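Local coordinates for protein 4-hydroxy-tetrahydrodipicolinate synthase (Methanocaldococcus jannaschii DSM 2661, PDB 2YXG) that probably catalyses the condensation of pyruvate with aspartate beta-semialdehyde to 4-hydroxy-tetrahydrodipicolinate through a Schiff base, a step of lysine biosynthesis, at residues 64-67 with 68-72; 202-205 with 206-210; 262-265 with 266-270. All blocks are in the same frame, centred on the assembly; numbering follows the deposited sequence.

Interaction 1: 64-67 with 68-72; sequences DVVN and GRVQV
Arg69 folds back over the end of helix 52-66 and gives three N-H groups to the carbonyls of Val65 and Val66. Its NH2 reaches Val65 O at 2.7 Å, with that oxygen close to the guanidinium plane, although the donor stands above the carbonyl plane. NE bonds to Val66 O at 3.1 Å, and the backbone N of Arg69 approaches Val66 O, also at 3.1 Å, from the opposite face of the carbonyl. One residue thus grips Val66 O from two sides. The side chain can turn round on itself because it bends at chi3 (-68°), which brings NE and NH2 level with the last helical turn. The apolar side of the turn centres on Val66. Its CG1, anti to the backbone N, packs 3.9 Å from CG2 of Val70, and its CB lies 3.7 Å from CG2 of the buried Val72, whose side chain points toward the helix end; a beta-branched residue suits a strand.

A type I' turn from Val66 to Arg69 reverses the chain this sharply. Asn67 and Gly68 both have positive phi, which asparagine tolerates well and glycine better still. Farther out, Ile27 and Ile31 of helix 20-32 cover Val66 and Arg69, and Asp97 accepts the N-H of Val72. The contact belongs to the beta-alpha-beta unit of strand 37-40, helix 52-66 and strand 71-75. Helix-end carbonyls carry partial negative charge and lack donors farther along the helix; a guanidinium supplies both N-H groups and positive charge, so Arg69 probably stabilises the C-terminal end of this helix electrostatically too.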
loop_
_atom_site.group_PDB
_atom_site.type_symbol
_atom_site.label_atom_id
_atom_site.label_comp_id
_atom_site.label_asym_id
_atom_site.label_seq_id
_atom_site.Cartn_x
_atom_site.Cartn_y
_atom_site.Cartn_z
ATOM N N ASP A 64 -10.766 -40.936 -1.993
ATOM C CA ASP A 64 -11.404 -42.172 -2.481
ATOM C C ASP A 64 -11.480 -42.189 -4.029
ATOM O O ASP A 64 -11.156 -43.200 -4.688
ATOM C CB ASP A 64 -12.828 -42.347 -1.852
ATOM C CG ASP A 64 -12.817 -42.651 -0.271
ATOM O OD1 ASP A 64 -11.756 -42.738 0.420
ATOM O OD2 ASP A 64 -13.932 -42.826 0.310
ATOM N N VAL A 65 -11.937 -41.074 -4.614
ATOM C CA VAL A 65 -12.090 -41.012 -6.038
ATOM C C VAL A 65 -10.725 -41.024 -6.669
ATOM O O VAL A 65 -10.483 -41.757 -7.627
ATOM C CB VAL A 65 -12.806 -39.718 -6.490
ATOM C CG1 VAL A 65 -12.641 -39.534 -8.052
ATOM C CG2 VAL A 65 -14.272 -39.709 -6.020
ATOM N N VAL A 66 -9.824 -40.201 -6.157
ATOM C CA VAL A 66 -8.488 -40.170 -6.722
ATOM C C VAL A 66 -7.832 -41.533 -6.646
ATOM O O VAL A 66 -7.223 -41.983 -7.642
ATOM C CB VAL A 66 -7.570 -39.113 -6.079
ATOM C CG1 VAL A 66 -6.118 -39.369 -6.479
ATOM C CG2 VAL A 66 -8.042 -37.659 -6.447
ATOM N N ASN A 67 -7.947 -42.182 -5.481
ATOM C CA ASN A 67 -7.482 -43.571 -5.368
ATOM C C ASN A 67 -6.031 -43.715 -5.805
ATOM O O ASN A 67 -5.727 -44.596 -6.582
ATOM C CB ASN A 67 -8.336 -44.529 -6.252
ATOM C CG ASN A 67 -8.264 -46.017 -5.778
ATOM O OD1 ASN A 67 -8.488 -46.929 -6.567
ATOM N ND2 ASN A 67 -7.946 -46.240 -4.498
ATOM N N GLY A 68 -5.155 -42.850 -5.293
ATOM C CA GLY A 68 -3.731 -42.923 -5.539
ATOM C C GLY A 68 -3.245 -42.613 -6.955
ATOM O O GLY A 68 -2.039 -42.707 -7.201
ATOM N N ARG A 69 -4.134 -42.235 -7.877
ATOM C CA ARG A 69 -3.682 -41.932 -9.244
ATOM C C ARG A 69 -2.824 -40.659 -9.296
ATOM O O ARG A 69 -1.834 -40.593 -10.035
ATOM C CB ARG A 69 -4.853 -41.762 -10.190
ATOM C CG ARG A 69 -5.421 -43.068 -10.709
ATOM C CD ARG A 69 -6.683 -42.807 -11.539
ATOM N NE ARG A 69 -7.753 -42.331 -10.665
ATOM C CZ ARG A 69 -8.845 -41.706 -11.095
ATOM N NH1 ARG A 69 -9.031 -41.484 -12.394
ATOM N NH2 ARG A 69 -9.768 -41.324 -10.220
ATOM N N VAL A 70 -3.230 -39.652 -8.515
ATOM C CA VAL A 70 -2.439 -38.417 -8.377
ATOM C C VAL A 70 -2.339 -38.014 -6.895
ATOM O O VAL A 70 -3.004 -38.607 -6.027
ATOM C CB VAL A 70 -2.978 -37.260 -9.280
ATOM C CG1 VAL A 70 -2.995 -37.681 -10.718
ATOM C CG2 VAL A 70 -4.352 -36.816 -8.846
ATOM N N GLN A 71 -1.487 -37.042 -6.585
ATOM C CA GLN A 71 -1.344 -36.621 -5.186
ATOM C C GLN A 71 -2.579 -35.897 -4.734
ATOM O O GLN A 71 -3.226 -35.196 -5.511
ATOM C CB GLN A 71 -0.105 -35.762 -4.998
ATOM C CG GLN A 71 1.179 -36.463 -5.493
ATOM C CD GLN A 71 2.226 -35.458 -5.882
ATOM O OE1 GLN A 71 2.400 -35.145 -7.064
ATOM N NE2 GLN A 71 2.908 -34.909 -4.888
ATOM N N VAL A 72 -2.937 -36.110 -3.484
ATOM C CA VAL A 72 -4.058 -35.416 -2.861
ATOM C C VAL A 72 -3.530 -34.534 -1.749
ATOM O O VAL A 72 -2.934 -35.005 -0.793
ATOM C CB VAL A 72 -5.188 -36.384 -2.338
ATOM C CG1 VAL A 72 -6.253 -35.600 -1.596
ATOM C CG2 VAL A 72 -5.772 -37.187 -3.504
#

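Interaction 2: 202-205 with 206-210; sequences SVVA and NIVPK
Val204 O accepts two backbone N-H groups in this short 3-10 turn, Ile207 N at 2.9 Å from above the carbonyl plane and Val208 N at 3.1 Å nearly in line with the C=O bond. One residue earlier, Asn206 N bonds to Val203 O at 3.0 Å, so i+3 bonding runs on until Val208 adds an i+4 bond to Val204.

The side chains follow this winding. CG2 of Val204, anti to its backbone N, meets CG2 of Val208 at 3.9 Å, the two branches crossing at a slant; Leu237 of helix 224-240 packs against both valines. Pro209 sets its ring against the carbonyl of Ala205, its CD 3.3 Å from Ala205 O. Having no N-H, proline cannot bond to that oxygen, but it suits the first turn of helix 209-221, where a backbone N-H is not needed and a fixed phi is no hindrance. Val208 occupies the N-cap position just before it. The branched Ile207 packs against Ala253 and Leu254 of helix 248-256 and Leu237 of helix 224-240.

At the start, Ser202 OG accepts Ala205 N at 2.8 Å, an ST motif that links the end of strand 199-202 to the turn. Asp186 binds the same hydroxyl oxygen and also takes the N-H of Val204, while Val203 lies against Thr44, which probably binds pyruvate. In this buried setting the N-H groups of Val204, Ala205, Asn206, Ile207 and Val208 all have partners, and the aliphatic groups pack on the surrounding helices and loops; this probably offsets much of the cost of burying a strand-to-helix connection beside the probable pyruvate site.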
loop_
_atom_site.group_PDB
_atom_site.type_symbol
_atom_site.label_atom_id
_atom_site.label_comp_id
_atom_site.label_asym_id
_atom_site.label_seq_id
_atom_site.Cartn_x
_atom_site.Cartn_y
_atom_site.Cartn_z
ATOM N N SER A 202 -3.367 -24.009 -8.757
ATOM C CA SER A 202 -3.986 -23.185 -9.773
ATOM C C SER A 202 -5.531 -23.142 -9.687
ATOM O O SER A 202 -6.193 -24.159 -9.484
ATOM C CB SER A 202 -3.550 -23.731 -11.154
ATOM O OG SER A 202 -4.287 -23.188 -12.220
ATOM N N VAL A 203 -6.074 -21.955 -9.938
ATOM C CA VAL A 203 -7.488 -21.775 -10.153
ATOM C C VAL A 203 -7.861 -22.125 -11.618
ATOM O O VAL A 203 -8.757 -22.920 -11.865
ATOM C CB VAL A 203 -7.823 -20.328 -9.806
ATOM C CG1 VAL A 203 -9.238 -20.013 -10.115
ATOM C CG2 VAL A 203 -7.474 -20.088 -8.313
ATOM N N VAL A 204 -7.160 -21.516 -12.585
ATOM C CA VAL A 204 -7.480 -21.670 -13.966
ATOM C C VAL A 204 -7.292 -23.105 -14.456
ATOM O O VAL A 204 -7.940 -23.504 -15.414
ATOM C CB VAL A 204 -6.718 -20.651 -14.857
ATOM C CG1 VAL A 204 -5.266 -21.082 -15.132
ATOM C CG2 VAL A 204 -7.470 -20.483 -16.201
ATOM N N ALA A 205 -6.444 -23.923 -13.818
ATOM C CA ALA A 205 -6.341 -25.337 -14.262
ATOM C C ALA A 205 -7.654 -26.098 -14.059
ATOM O O ALA A 205 -7.827 -27.196 -14.604
ATOM C CB ALA A 205 -5.143 -26.087 -13.619
ATOM N N ASN A 206 -8.609 -25.538 -13.312
ATOM C CA ASN A 206 -10.000 -26.126 -13.304
ATOM C C ASN A 206 -10.781 -26.061 -14.640
ATOM O O ASN A 206 -11.716 -26.842 -14.843
ATOM C CB ASN A 206 -10.868 -25.508 -12.214
ATOM C CG ASN A 206 -10.396 -25.876 -10.808
ATOM O OD1 ASN A 206 -9.844 -25.034 -10.072
ATOM N ND2 ASN A 206 -10.622 -27.133 -10.423
ATOM N N ILE A 207 -10.395 -25.107 -15.495
ATOM C CA ILE A 207 -11.098 -24.716 -16.719
ATOM C C ILE A 207 -10.325 -25.299 -17.919
ATOM O O ILE A 207 -10.906 -25.894 -18.839
ATOM C CB ILE A 207 -11.138 -23.117 -16.886
ATOM C CG1 ILE A 207 -11.939 -22.433 -15.790
ATOM C CG2 ILE A 207 -11.731 -22.677 -18.247
ATOM C CD1 ILE A 207 -13.255 -23.186 -15.537
ATOM N N VAL A 208 -9.008 -25.086 -17.906
ATOM C CA VAL A 208 -8.146 -25.516 -19.011
ATOM C C VAL A 208 -6.995 -26.367 -18.494
ATOM O O VAL A 208 -5.833 -25.984 -18.664
ATOM C CB VAL A 208 -7.620 -24.311 -19.833
ATOM C CG1 VAL A 208 -8.756 -23.778 -20.749
ATOM C CG2 VAL A 208 -7.114 -23.226 -18.928
ATOM N N PRO A 209 -7.321 -27.524 -17.850
ATOM C CA PRO A 209 -6.236 -28.381 -17.261
ATOM C C PRO A 209 -5.173 -28.810 -18.279
ATOM O O PRO A 209 -3.998 -28.766 -17.983
ATOM C CB PRO A 209 -6.984 -29.624 -16.729
ATOM C CG PRO A 209 -8.378 -29.543 -17.288
ATOM C CD PRO A 209 -8.664 -28.109 -17.661
ATOM N N LYS A 210 -5.579 -29.180 -19.488
ATOM C CA LYS A 210 -4.604 -29.734 -20.424
ATOM C C LYS A 210 -3.591 -28.685 -20.898
ATOM O O LYS A 210 -2.385 -28.945 -20.993
ATOM C CB LYS A 210 -5.305 -30.429 -21.599
ATOM C CG LYS A 210 -4.365 -31.091 -22.579
ATOM C CD LYS A 210 -5.166 -31.951 -23.598
ATOM C CE LYS A 210 -4.395 -32.211 -24.928
ATOM N NZ LYS A 210 -5.365 -32.597 -26.029
#

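Interaction 3: 262-265 with 266-270; sequences GELR and LPLCE
Leu264 holds its CG anti to the carbonyl carbon (chi1 -63°), which carries CD1 on to Cys269 O at 3.7 Å. The backbone turns the CB atoms of Leu264 and Leu268 inward, and they meet at 3.9 Å. The chain reverses in a type VI (cis-proline) beta turn from Arg265 to Leu268, with the cis peptide bond between Leu266 and Pro267, a geometry that proline accepts far more readily than other residues. Across the turn, Leu268 N gives Arg265 O a weak hydrogen bond of 2.9 Å, N-H...O angle 129°. A water bridges the two arms, donating to both Leu264 O (2.9 Å) and Leu268 O (2.7 Å).

The extended chain of Arg265 leaves the bend: NH1 makes a salt bridge to Glu54 and a hydrogen bond to Thr49 O, and the guanidinium makes a cation-pi contact with Phe13. A long flexible cation suits such a reach. Leu266, Pro267, Leu268 and Cys269 pack on Thr81, Asn79, Asn107 and Gly113 of the second subunit, respectively. The backbone angles fit the VIa form of the turn, set between helices 248-256 and 273-286 at a subunit interface of the DapA-family tetramer and near Thr43, a probable proton-relay residue.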
loop_
_atom_site.group_PDB
_atom_site.type_symbol
_atom_site.label_atom_id
_atom_site.label_comp_id
_atom_site.label_asym_id
_atom_site.label_seq_id
_atom_site.Cartn_x
_atom_site.Cartn_y
_atom_site.Cartn_z
ATOM N N GLY A 262 -22.528 -25.231 -9.555
ATOM C CA GLY A 262 -23.634 -24.618 -8.833
ATOM C C GLY A 262 -23.339 -23.261 -8.152
ATOM O O GLY A 262 -22.523 -22.445 -8.630
ATOM N N GLU A 263 -24.028 -23.025 -7.037
ATOM C CA GLU A 263 -24.086 -21.702 -6.433
ATOM C C GLU A 263 -22.870 -21.450 -5.543
ATOM O O GLU A 263 -22.195 -22.401 -5.090
ATOM C CB GLU A 263 -25.339 -21.557 -5.558
ATOM C CG GLU A 263 -26.687 -22.063 -6.185
ATOM C CD GLU A 263 -27.111 -21.377 -7.511
ATOM O OE1 GLU A 263 -26.937 -20.123 -7.631
ATOM O OE2 GLU A 263 -27.646 -22.114 -8.415
ATOM N N LEU A 264 -22.637 -20.170 -5.251
ATOM C CA LEU A 264 -21.694 -19.767 -4.245
ATOM C C LEU A 264 -22.409 -19.574 -2.929
ATOM O O LEU A 264 -23.606 -19.253 -2.883
ATOM C CB LEU A 264 -20.979 -18.479 -4.681
ATOM C CG LEU A 264 -20.153 -18.666 -5.970
ATOM C CD1 LEU A 264 -20.378 -17.482 -6.965
ATOM C CD2 LEU A 264 -18.696 -18.921 -5.668
ATOM N N ARG A 265 -21.689 -19.801 -1.838
ATOM C CA ARG A 265 -22.247 -19.629 -0.512
ATOM C C ARG A 265 -21.942 -18.252 0.039
ATOM O O ARG A 265 -20.808 -17.772 -0.069
ATOM C CB ARG A 265 -21.673 -20.693 0.421
ATOM C CG ARG A 265 -22.453 -22.026 0.340
ATOM C CD ARG A 265 -22.023 -22.994 1.441
ATOM N NE ARG A 265 -22.727 -24.263 1.281
ATOM C CZ ARG A 265 -22.496 -25.358 1.994
ATOM N NH1 ARG A 265 -21.515 -25.377 2.909
ATOM N NH2 ARG A 265 -23.241 -26.435 1.754
ATOM N N LEU A 266 -22.935 -17.624 0.659
ATOM C CA LEU A 266 -22.699 -16.296 1.227
ATOM C C LEU A 266 -21.566 -16.389 2.251
ATOM O O LEU A 266 -21.482 -17.379 3.039
ATOM C CB LEU A 266 -23.970 -15.660 1.818
ATOM C CG LEU A 266 -25.052 -15.318 0.808
ATOM C CD1 LEU A 266 -26.454 -15.077 1.476
ATOM C CD2 LEU A 266 -24.591 -14.136 -0.062
ATOM N N PRO A 267 -20.733 -15.322 2.297
ATOM C CA PRO A 267 -20.939 -14.017 1.658
ATOM C C PRO A 267 -20.523 -13.867 0.182
ATOM O O PRO A 267 -20.616 -12.759 -0.387
ATOM C CB PRO A 267 -20.156 -13.068 2.562
ATOM C CG PRO A 267 -19.039 -13.909 3.025
ATOM C CD PRO A 267 -19.523 -15.342 3.109
ATOM N N LEU A 268 -20.073 -14.957 -0.425
ATOM C CA LEU A 268 -19.835 -14.966 -1.852
ATOM C C LEU A 268 -21.157 -15.026 -2.545
ATOM O O LEU A 268 -22.124 -15.614 -2.019
ATOM C CB LEU A 268 -18.943 -16.151 -2.248
ATOM C CG LEU A 268 -17.562 -16.184 -1.557
ATOM C CD1 LEU A 268 -16.686 -17.277 -2.137
ATOM C CD2 LEU A 268 -16.839 -14.759 -1.550
ATOM N N CYS A 269 -21.224 -14.423 -3.725
ATOM C CA CYS A 269 -22.478 -14.335 -4.467
ATOM C C CYS A 269 -22.168 -14.115 -5.928
ATOM O O CYS A 269 -21.012 -13.888 -6.289
ATOM C CB CYS A 269 -23.385 -13.210 -3.914
ATOM S SG CYS A 269 -22.715 -11.477 -4.050
ATOM N N GLU A 270 -23.199 -14.201 -6.762
ATOM C CA GLU A 270 -23.063 -14.028 -8.215
ATOM C C GLU A 270 -22.278 -12.796 -8.654
ATOM O O GLU A 270 -22.382 -11.747 -8.077
ATOM C CB GLU A 270 -24.437 -13.961 -8.914
ATOM C CG GLU A 270 -25.230 -15.252 -8.909
ATOM C CD GLU A 270 -25.998 -15.520 -10.238
ATOM O OE1 GLU A 270 -26.609 -14.570 -10.825
ATOM O OE2 GLU A 270 -26.009 -16.704 -10.679
HETATM O O HOH W 1 -24.450 -16.520 -2.985
#

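From the N terminus the three contacts come in series, each turning the chain within a few residues; none nests in or crosses another. Interaction 1 closes the return from helix 52-66 to strand 71-75, early in the TIM barrel. Interaction 2 comes at the far end of the barrel sequence, where its last strand, 199-202, passes into helix 209-221; its centre is about 18 Å from that of interaction 1. Interaction 3 follows helix 248-256 and leads toward helix 273-286, its centre about 20 Å from that of interaction 2. Helix 20-32 flanks the first two contacts, helix 248-256 the last two, while residues 266-269 pack against the second subunit.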